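Local coordinates for PhnB-like domain-containing protein (Pseudomonas aeruginosa, PDB 1U69) that is of unknown function but has a PhnB-like, glyoxalase-type fold and has been proposed as a potential drug-resistance protein, at residues A[120-125]-A[150-155]. Residues are numbered along the deposited sequence; the frame is centred on the assembly and turned at random.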
ATOM      1  N   ILE A 120      15.179   7.353  -6.871  1.00  8.80           N
ATOM      2  CA  ILE A 120      14.257   8.462  -6.835  1.00  9.49           C
ATOM      3  C   ILE A 120      13.702   8.560  -8.249  1.00  9.77           C
ATOM      4  O   ILE A 120      14.367   9.056  -9.157  1.00  9.33           O
ATOM      5  CB  ILE A 120      14.949   9.773  -6.387  1.00  9.79           C
ATOM      6  CG1 ILE A 120      15.744   9.564  -5.075  1.00  9.95           C
ATOM      7  CG2 ILE A 120      13.916  10.880  -6.265  1.00 10.36           C
ATOM      8  CD1 ILE A 120      14.980   8.992  -3.936  1.00 11.13           C
ATOM      9  N   THR A 121      12.510   7.994  -8.418  1.00  9.87           N
ATOM     10  CA  THR A 121      11.956   7.640  -9.725  1.00 10.79           C
ATOM     11  C   THR A 121      10.636   8.361  -9.975  1.00 11.31           C
ATOM     12  O   THR A 121       9.602   7.974  -9.446  1.00 11.37           O
ATOM     13  CB  THR A 121      11.719   6.119  -9.785  1.00 10.95           C
ATOM     14  OG1 THR A 121      12.934   5.429  -9.476  1.00 10.55           O
ATOM     15  CG2 THR A 121      11.350   5.655 -11.195  1.00 10.34           C
ATOM     16  N   PRO A 122      10.655   9.412 -10.781  1.00 11.65           N
ATOM     17  CA  PRO A 122       9.406  10.106 -11.109  1.00 11.59           C
ATOM     18  C   PRO A 122       8.347   9.149 -11.660  1.00 11.99           C
ATOM     19  O   PRO A 122       8.673   8.291 -12.473  1.00 11.73           O
ATOM     20  CB  PRO A 122       9.857  11.116 -12.164  1.00 11.43           C
ATOM     21  CG  PRO A 122      11.263  11.377 -11.824  1.00 11.63           C
ATOM     22  CD  PRO A 122      11.826  10.049 -11.404  1.00 11.55           C
ATOM     23  N   ARG A 123       7.096   9.264 -11.206  1.00 12.55           N
ATOM     24  CA  ARG A 123       6.036   8.413 -11.743  1.00 13.80           C
ATOM     25  C   ARG A 123       5.940   8.548 -13.276  1.00 14.58           C
ATOM     26  O   ARG A 123       5.588   7.595 -13.964  1.00 15.60           O
ATOM     27  CB  ARG A 123       4.684   8.752 -11.104  1.00 14.21           C
ATOM     28  CG  ARG A 123       4.507   8.175  -9.714  1.00 14.15           C
ATOM     29  CD  ARG A 123       3.033   7.908  -9.313  1.00 16.10           C
ATOM     30  NE  ARG A 123       2.911   7.374  -7.948  1.00 16.60           N
ATOM     31  CZ  ARG A 123       3.073   8.101  -6.852  1.00 14.42           C
ATOM     32  NH1 ARG A 123       3.372   9.390  -6.941  1.00 16.45           N
ATOM     33  NH2 ARG A 123       2.957   7.546  -5.657  1.00 13.94           N
ATOM     34  N   VAL A 124       6.255   9.734 -13.781  1.00 15.90           N
ATOM     35  CA  VAL A 124       6.293  10.004 -15.230  1.00 16.65           C
ATOM     36  C   VAL A 124       7.212   9.009 -15.967  1.00 16.38           C
ATOM     37  O   VAL A 124       6.877   8.510 -17.052  1.00 16.31           O
ATOM     38  CB  VAL A 124       6.747  11.479 -15.503  1.00 17.06           C
ATOM     39  CG1 VAL A 124       7.100  11.700 -16.986  1.00 18.52           C
ATOM     40  CG2 VAL A 124       5.683  12.461 -15.059  1.00 18.66           C
ATOM     41  N   LEU A 125       8.363   8.710 -15.369  1.00 16.16           N
ATOM     42  CA  LEU A 125       9.326   7.779 -15.945  1.00 16.01           C
ATOM     43  C   LEU A 125       8.822   6.340 -15.920  1.00 16.49           C
ATOM     44  O   LEU A 125       8.899   5.630 -16.919  1.00 15.68           O
ATOM     45  CB  LEU A 125      10.662   7.880 -15.198  1.00 15.98           C
ATOM     46  CG  LEU A 125      11.789   6.947 -15.641  1.00 15.45           C
ATOM     47  CD1 LEU A 125      12.065   7.109 -17.134  1.00 15.62           C
ATOM     48  CD2 LEU A 125      13.022   7.225 -14.807  1.00 15.54           C
ATOM     49  N   ILE A 150      16.998  12.187 -12.242  1.00 14.35           N
ATOM     50  CA  ILE A 150      16.067  12.185 -13.374  1.00 13.94           C
ATOM     51  C   ILE A 150      15.532  13.580 -13.629  1.00 15.07           C
ATOM     52  O   ILE A 150      14.998  14.205 -12.712  1.00 15.00           O
ATOM     53  CB  ILE A 150      14.882  11.237 -13.133  1.00 13.68           C
ATOM     54  CG1 ILE A 150      15.357   9.785 -12.960  1.00 12.27           C
ATOM     55  CG2 ILE A 150      13.863  11.333 -14.283  1.00 12.02           C
ATOM     56  CD1 ILE A 150      16.160   9.227 -14.128  1.00 11.91           C
ATOM     57  N   ASP A 151      15.664  14.044 -14.877  1.00 15.86           N
ATOM     58  CA  ASP A 151      15.017  15.278 -15.326  1.00 16.75           C
ATOM     59  C   ASP A 151      13.734  14.931 -16.067  1.00 16.46           C
ATOM     60  O   ASP A 151      13.756  14.372 -17.162  1.00 16.28           O
ATOM     61  CB  ASP A 151      15.933  16.102 -16.223  1.00 17.44           C
ATOM     62  CG  ASP A 151      15.296  17.413 -16.628  1.00 19.98           C
ATOM     63  OD1 ASP A 151      15.305  18.358 -15.806  1.00 23.45           O
ATOM     64  OD2 ASP A 151      14.701  17.557 -17.716  1.00 23.04           O
ATOM     65  N   ILE A 152      12.613  15.238 -15.432  1.00 16.55           N
ATOM     66  CA  ILE A 152      11.296  14.814 -15.893  1.00 17.22           C
ATOM     67  C   ILE A 152      10.923  15.390 -17.264  1.00 18.13           C
ATOM     68  O   ILE A 152      10.361  14.691 -18.104  1.00 18.37           O
ATOM     69  CB  ILE A 152      10.224  15.182 -14.846  1.00 17.30           C
ATOM     70  CG1 ILE A 152      10.422  14.342 -13.574  1.00 17.21           C
ATOM     71  CG2 ILE A 152       8.813  14.953 -15.411  1.00 16.79           C
ATOM     72  CD1 ILE A 152       9.636  14.807 -12.358  1.00 18.20           C
ATOM     73  N   ALA A 153      11.236  16.656 -17.481  1.00 19.11           N
ATOM     74  CA  ALA A 153      10.908  17.320 -18.745  1.00 19.96           C
ATOM     75  C   ALA A 153      11.579  16.640 -19.939  1.00 20.33           C
ATOM     76  O   ALA A 153      10.979  16.512 -21.006  1.00 21.05           O
ATOM     77  CB  ALA A 153      11.285  18.798 -18.682  1.00 20.22           C
ATOM     78  N   THR A 154      12.812  16.180 -19.748  1.00 20.25           N
ATOM     79  CA  THR A 154      13.561  15.523 -20.813  1.00 20.05           C
ATOM     80  C   THR A 154      12.953  14.163 -21.127  1.00 20.10           C
ATOM     81  O   THR A 154      12.880  13.757 -22.286  1.00 19.81           O
ATOM     82  CB  THR A 154      15.036  15.357 -20.401  1.00 20.29           C
ATOM     83  OG1 THR A 154      15.654  16.643 -20.240  1.00 21.42           O
ATOM     84  CG2 THR A 154      15.841  14.678 -21.500  1.00 20.01           C
ATOM     85  N   ILE A 155      12.534  13.449 -20.085  1.00 18.94           N
ATOM     86  CA  ILE A 155      11.862  12.173 -20.269  1.00 19.15           C
ATOM     87  C   ILE A 155      10.587  12.360 -21.093  1.00 19.66           C
ATOM     88  O   ILE A 155      10.307  11.578 -22.003  1.00 19.54           O
ATOM     89  CB  ILE A 155      11.549  11.512 -18.898  1.00 18.95           C
ATOM     90  CG1 ILE A 155      12.851  11.102 -18.191  1.00 17.75           C
ATOM     91  CG2 ILE A 155      10.629  10.302 -19.076  1.00 18.01           C
ATOM     92  CD1 ILE A 155      13.720  10.108 -18.974  1.00 17.92           C
TER
HETATM   93  O   HOH W   1      16.339  10.851  -9.603  1.00 17.48           O
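P122 lies against both I150 and I152 where strand 117-122, the last strand of the second βαβββ module of a glyoxalase-like fold, lying beside strand 78-84, turns into helix 123-129 and meets the start of the C-terminal helix 152-159. No direct hydrogen bond links the segments; the contact is a buried apolar seam plus one water. The pyrrolidine ring carries the strand end of the seam: CG sits 3.5 Å from I152 CG1 and 3.6 Å from I150 CG2, and CD backs onto I150 CB. A chi1 of -68° puts I152 CG1 beside its own backbone N, where it and CD1 touch P122 CB and CG, while its CG2 branch takes the methyls of V124, with V124 CG1 4.0 Å from I152 CG2. In the first turn of helix 123-129, L125 divides its methyls between I150, just before helix 152-159, and I155, within it: the L125 and I150 side chains cross at about a right angle, with L125 CD2 3.8 Å from I150 CD1, and L125 CD1 meets I155 CD1 at 3.9 Å. M144 of helix 134-144 touches L125, I150 and I155, and T90 of helix 87-99 packs on P122 and I152. D151 is the N-cap of helix 152-159: its OD2 accepts from T154 N and, at 2.8 Å, from T154 OG1, the two donors arriving from opposite faces of the carboxylate plane. Q87 also ties this helix start, binding I150 O and I152 N through its side-chain amide. Two residues before P122, a water donates to I120 O and accepts from I150 N at 3.0 Å, bridging the two backbones.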